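Local coordinates for sterol carrier protein 2 (Thermus thermophilus, PDB 2CX7) that probably binds sterols or other lipids and carries them between membranes, at residues S27-S32 / A110-Y115; P41-P46 / A78-W83. One frame throughout, in Å; residues are numbered along the deposited sequence.

Contact 1: S27-S32 / A110-Y115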
loop_
_atom_site.group_PDB
_atom_site.type_symbol
_atom_site.label_atom_id
_atom_site.label_comp_id
_atom_site.label_asym_id
_atom_site.label_seq_id
_atom_site.Cartn_x
_atom_site.Cartn_y
_atom_site.Cartn_z
ATOM N N SER A 27 12.585 -2.133 9.612
ATOM C CA SER A 27 13.916 -1.578 9.864
ATOM C C SER A 27 14.937 -1.740 8.731
ATOM O O SER A 27 15.740 -0.841 8.494
ATOM C CB SER A 27 14.492 -2.139 11.171
ATOM O OG SER A 27 14.656 -3.545 11.116
ATOM N N THR A 28 14.910 -2.865 8.022
ATOM C CA THR A 28 15.867 -3.062 6.939
ATOM C C THR A 28 15.223 -3.059 5.557
ATOM O O THR A 28 15.812 -3.512 4.577
ATOM C CB THR A 28 16.661 -4.367 7.146
ATOM O OG1 THR A 28 15.749 -5.444 7.377
ATOM C CG2 THR A 28 17.597 -4.235 8.350
ATOM N N TRP A 29 14.011 -2.527 5.475
ATOM C CA TRP A 29 13.312 -2.459 4.200
ATOM C C TRP A 29 13.811 -1.328 3.310
ATOM O O TRP A 29 14.058 -0.228 3.779
ATOM C CB TRP A 29 11.809 -2.252 4.417
ATOM C CG TRP A 29 11.094 -1.928 3.132
ATOM C CD1 TRP A 29 10.961 -0.697 2.545
ATOM C CD2 TRP A 29 10.527 -2.868 2.223
ATOM N NE1 TRP A 29 10.351 -0.820 1.318
ATOM C CE2 TRP A 29 10.074 -2.143 1.096
ATOM C CE3 TRP A 29 10.361 -4.260 2.245
ATOM C CZ2 TRP A 29 9.463 -2.765 0.002
ATOM C CZ3 TRP A 29 9.755 -4.879 1.159
ATOM C CH2 TRP A 29 9.311 -4.130 0.051
ATOM N N GLU A 30 13.956 -1.621 2.021
ATOM C CA GLU A 30 14.348 -0.622 1.032
ATOM C C GLU A 30 13.524 -0.867 -0.225
ATOM O O GLU A 30 13.353 -2.007 -0.649
ATOM C CB GLU A 30 15.838 -0.712 0.692
ATOM C CG GLU A 30 16.765 -0.148 1.745
ATOM C CD GLU A 30 18.232 -0.448 1.442
ATOM O OE1 GLU A 30 18.574 -0.650 0.257
ATOM O OE2 GLU A 30 19.038 -0.477 2.390
ATOM N N GLY A 31 13.003 0.198 -0.820
ATOM C CA GLY A 31 12.219 0.025 -2.027
ATOM C C GLY A 31 10.887 0.742 -1.988
ATOM O O GLY A 31 10.240 0.819 -0.942
ATOM N N SER A 32 10.482 1.283 -3.130
ATOM C CA SER A 32 9.207 1.992 -3.209
ATOM C C SER A 32 8.094 0.962 -3.367
ATOM O O SER A 32 8.321 -0.140 -3.868
ATOM C CB SER A 32 9.209 2.972 -4.388
ATOM O OG SER A 32 9.582 2.338 -5.600
ATOM N N ALA A 110 9.333 -14.082 -3.155
ATOM C CA ALA A 110 10.583 -14.425 -2.492
ATOM C C ALA A 110 11.205 -13.188 -1.848
ATOM O O ALA A 110 11.726 -13.254 -0.736
ATOM C CB ALA A 110 11.550 -15.039 -3.488
ATOM N N ALA A 111 11.142 -12.056 -2.541
ATOM C CA ALA A 111 11.716 -10.826 -2.013
ATOM C C ALA A 111 10.839 -10.174 -0.946
ATOM O O ALA A 111 11.344 -9.513 -0.031
ATOM C CB ALA A 111 11.972 -9.842 -3.152
ATOM N N LEU A 112 9.531 -10.384 -1.047
ATOM C CA LEU A 112 8.582 -9.786 -0.113
ATOM C C LEU A 112 8.261 -10.633 1.115
ATOM O O LEU A 112 7.971 -10.097 2.187
ATOM C CB LEU A 112 7.286 -9.469 -0.858
ATOM C CG LEU A 112 6.303 -8.487 -0.224
ATOM C CD1 LEU A 112 6.939 -7.111 -0.171
ATOM C CD2 LEU A 112 5.028 -8.437 -1.060
ATOM N N ALA A 113 8.302 -11.955 0.958
ATOM C CA ALA A 113 7.987 -12.872 2.053
ATOM C C ALA A 113 8.640 -12.547 3.403
ATOM O O ALA A 113 7.971 -12.559 4.439
ATOM C CB ALA A 113 8.325 -14.313 1.640
ATOM N N PRO A 114 9.955 -12.262 3.411
ATOM C CA PRO A 114 10.666 -11.940 4.654
ATOM C C PRO A 114 10.132 -10.704 5.377
ATOM O O PRO A 114 10.401 -10.514 6.560
ATOM C CB PRO A 114 12.111 -11.737 4.186
ATOM C CG PRO A 114 12.205 -12.656 2.996
ATOM C CD PRO A 114 10.901 -12.372 2.285
ATOM N N TYR A 115 9.377 -9.869 4.665
ATOM C CA TYR A 115 8.829 -8.650 5.255
ATOM C C TYR A 115 7.338 -8.703 5.531
ATOM O O TYR A 115 6.662 -7.677 5.514
ATOM C CB TYR A 115 9.117 -7.455 4.354
ATOM C CG TYR A 115 10.588 -7.214 4.169
ATOM C CD1 TYR A 115 11.258 -7.693 3.040
ATOM C CD2 TYR A 115 11.322 -6.522 5.134
ATOM C CE1 TYR A 115 12.622 -7.482 2.883
ATOM C CE2 TYR A 115 12.686 -6.310 4.987
ATOM C CZ TYR A 115 13.327 -6.792 3.856
ATOM O OH TYR A 115 14.676 -6.573 3.698
HETATM O O HOH W 1 14.398 -4.571 1.404
#
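An edge-to-face aromatic pair, Trp-29 against Tyr-115, joins the loop between helix 20-25 and strand 32-37 to the link between helices 109-112 and 116-127 in this SCP-2 alpha/beta fold. The indole presents the edge of its six-membered ring to one face of the phenol ring, with the planes at 87° and the ring centres 5.0 Å apart. Its leading atom is Trp-29 CE3, which stands 3.5 Å from Tyr-115 CG, over the side of the phenol that carries CB. Tyr-115 occupies the N-cap position of helix 116-127, and its CG lies anti to the carbonyl carbon (chi1 -61°), a setting that carries the ring across to the indole. CH2 and CZ3 of the same six-membered ring also meet one methyl of Leu-112 obliquely, with Trp-29 CH2 3.8 Å from Leu-112 CD1, and helix 109-112 thereby joins the apolar patch. The ring of Phe-74 also meets the indole, and Leu-55 touches the side chain of Trp-29, a buried residue. At the other end of the phenol, the OH shares a water with the backbone: the water lies 3.1 Å from Tyr-115 OH and accepts a hydrogen bond from Glu-30 N. Thr-28 OG1 borders this ring at its edge, near CE2. With Tyr-115 replaced by an alanine, the face under Trp-29 CE3 and the phenol OH are gone; a gap would probably open beside the indole, and the water on Glu-30 N is likely to be held less firmly. The rotation of the indole is further fixed from its pyrrole side, where Trp-29 NE1 donates a hydrogen bond of 2.8 Å to Gly-31 O, two residues on, with an N-H...O angle of 154°.

Contact 2: P41-P46 / A78-W83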
loop_
_atom_site.group_PDB
_atom_site.type_symbol
_atom_site.label_atom_id
_atom_site.label_comp_id
_atom_site.label_asym_id
_atom_site.label_seq_id
_atom_site.Cartn_x
_atom_site.Cartn_y
_atom_site.Cartn_z
ATOM N N PRO A 41 -14.311 3.524 -13.625
ATOM C CA PRO A 41 -15.048 4.744 -13.972
ATOM C C PRO A 41 -16.192 5.068 -12.992
ATOM O O PRO A 41 -16.394 6.229 -12.629
ATOM C CB PRO A 41 -15.569 4.440 -15.375
ATOM C CG PRO A 41 -14.512 3.546 -15.947
ATOM C CD PRO A 41 -14.181 2.629 -14.788
ATOM N N LYS A 42 -16.935 4.039 -12.585
ATOM C CA LYS A 42 -18.068 4.200 -11.657
ATOM C C LYS A 42 -17.643 4.793 -10.319
ATOM O O LYS A 42 -18.441 5.428 -9.620
ATOM C CB LYS A 42 -18.733 2.848 -11.389
ATOM C CG LYS A 42 -19.200 2.097 -12.609
ATOM C CD LYS A 42 -20.310 2.836 -13.307
ATOM C CE LYS A 42 -21.250 1.859 -13.980
ATOM N NZ LYS A 42 -22.371 2.575 -14.633
ATOM N N ALA A 43 -16.383 4.579 -9.959
ATOM C CA ALA A 43 -15.850 5.081 -8.699
ATOM C C ALA A 43 -15.092 6.393 -8.856
ATOM O O ALA A 43 -14.522 6.896 -7.893
ATOM C CB ALA A 43 -14.938 4.031 -8.067
ATOM N N GLY A 44 -15.070 6.939 -10.067
ATOM C CA GLY A 44 -14.378 8.198 -10.291
ATOM C C GLY A 44 -12.894 8.060 -10.584
ATOM O O GLY A 44 -12.140 9.036 -10.514
ATOM N N PHE A 45 -12.467 6.845 -10.908
ATOM C CA PHE A 45 -11.060 6.583 -11.217
ATOM C C PHE A 45 -11.011 5.910 -12.588
ATOM O O PHE A 45 -10.603 4.760 -12.702
ATOM C CB PHE A 45 -10.471 5.648 -10.153
ATOM C CG PHE A 45 -10.434 6.248 -8.769
ATOM C CD1 PHE A 45 -10.963 5.555 -7.686
ATOM C CD2 PHE A 45 -9.841 7.491 -8.550
ATOM C CE1 PHE A 45 -10.897 6.097 -6.393
ATOM C CE2 PHE A 45 -9.771 8.039 -7.270
ATOM C CZ PHE A 45 -10.301 7.337 -6.192
ATOM N N PRO A 46 -11.408 6.632 -13.651
ATOM C CA PRO A 46 -11.412 6.067 -15.005
ATOM C C PRO A 46 -10.097 5.522 -15.538
ATOM O O PRO A 46 -10.101 4.632 -16.396
ATOM C CB PRO A 46 -11.962 7.213 -15.860
ATOM C CG PRO A 46 -11.503 8.430 -15.132
ATOM C CD PRO A 46 -11.755 8.062 -13.682
ATOM N N ALA A 78 -5.192 -4.052 -7.357
ATOM C CA ALA A 78 -6.450 -4.672 -6.964
ATOM C C ALA A 78 -7.634 -3.799 -7.346
ATOM O O ALA A 78 -7.469 -2.618 -7.686
ATOM C CB ALA A 78 -6.455 -4.919 -5.452
ATOM N N ASP A 79 -8.822 -4.396 -7.310
ATOM C CA ASP A 79 -10.054 -3.664 -7.587
ATOM C C ASP A 79 -10.269 -2.757 -6.377
ATOM O O ASP A 79 -9.891 -3.114 -5.258
ATOM C CB ASP A 79 -11.245 -4.618 -7.679
ATOM C CG ASP A 79 -11.395 -5.253 -9.045
ATOM O OD1 ASP A 79 -10.398 -5.323 -9.785
ATOM O OD2 ASP A 79 -12.525 -5.699 -9.367
ATOM N N LEU A 80 -10.882 -1.598 -6.591
ATOM C CA LEU A 80 -11.138 -0.671 -5.492
ATOM C C LEU A 80 -11.820 -1.362 -4.313
ATOM O O LEU A 80 -11.415 -1.184 -3.160
ATOM C CB LEU A 80 -12.020 0.490 -5.958
ATOM C CG LEU A 80 -12.411 1.476 -4.852
ATOM C CD1 LEU A 80 -11.148 2.040 -4.215
ATOM C CD2 LEU A 80 -13.298 2.575 -5.414
ATOM N N ALA A 81 -12.843 -2.162 -4.603
ATOM C CA ALA A 81 -13.591 -2.855 -3.557
ATOM C C ALA A 81 -12.691 -3.689 -2.662
ATOM O O ALA A 81 -12.885 -3.737 -1.441
ATOM C CB ALA A 81 -14.663 -3.734 -4.169
ATOM N N THR A 82 -11.710 -4.351 -3.270
ATOM C CA THR A 82 -10.769 -5.168 -2.526
ATOM C C THR A 82 -9.939 -4.285 -1.612
ATOM O O THR A 82 -9.785 -4.586 -0.422
ATOM C CB THR A 82 -9.839 -5.938 -3.476
ATOM O OG1 THR A 82 -10.640 -6.755 -4.335
ATOM C CG2 THR A 82 -8.890 -6.833 -2.692
ATOM N N TRP A 83 -9.406 -3.193 -2.152
ATOM C CA TRP A 83 -8.606 -2.289 -1.328
ATOM C C TRP A 83 -9.437 -1.725 -0.180
ATOM O O TRP A 83 -8.933 -1.564 0.929
ATOM C CB TRP A 83 -8.027 -1.137 -2.160
ATOM C CG TRP A 83 -6.742 -1.476 -2.867
ATOM C CD1 TRP A 83 -6.499 -1.401 -4.214
ATOM C CD2 TRP A 83 -5.532 -1.938 -2.268
ATOM N NE1 TRP A 83 -5.213 -1.791 -4.483
ATOM C CE2 TRP A 83 -4.594 -2.125 -3.308
ATOM C CE3 TRP A 83 -5.142 -2.214 -0.949
ATOM C CZ2 TRP A 83 -3.294 -2.575 -3.070
ATOM C CZ3 TRP A 83 -3.847 -2.666 -0.715
ATOM C CH2 TRP A 83 -2.939 -2.841 -1.773
#
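Leu-80 points one methyl group into the angle between Ala-43 and Phe-45, and that single branch makes the whole contact. Its CG lies anti to the backbone N (chi1 177°), which extends the side chain from the first turn of helix 80-86 toward the loop joining strands 32-37 and 49-56. Ala-43 and Phe-45 both direct their CB atoms toward the helix. The closer approach is methyl to methyl: Ala-43 CB stands 3.4 Å from Leu-80 CD2, tighter than usual for two carbons. Phe-45 comes in from another side and more loosely, offering its ring edge, with CE1 4.4 Å from Leu-80 CD2; the methyl lies near the ring plane. One face of the same ring is approached by Ala-43 O, 3.8 Å above its plane and offset toward the rim.

The loop backbone is compact here. Residues 41-43 form a 3-10 turn, closed by Gly-44 N bonding to Pro-41 O at 3.0 Å, and Gly-44 and Phe-45 form a G1 beta bulge opposite Asp-40. Leu-80 also touches Asp-40 and Val-37, so it bridges the loop and the strand leading into it. No hydrogen bond or salt bridge crosses between 41-46 and 78-83, which implies that what passes directly between these two segments is a small apolar contact at the surface, without directional bonds.

How the contacts relate
The two contacts sit on opposite sides of the chain's centre, their own centres 27 Å apart, and their nearest atoms remain about 10 Å from one another. In sequence, both segments of contact 2 fall between those of contact 1. Strand 32-37 connects them: the loop of contact 1 runs into its start, and the loop of contact 2 follows its end. Strand 74-78, its parallel neighbour, makes a second connection, as Phe-74 packs on Trp-29 near one end while Ala-78 leads into the helix carrying Leu-80. Neither contact can be tied to a lipid site from its geometry; both are packing of loops against helices at the margins of the sheet.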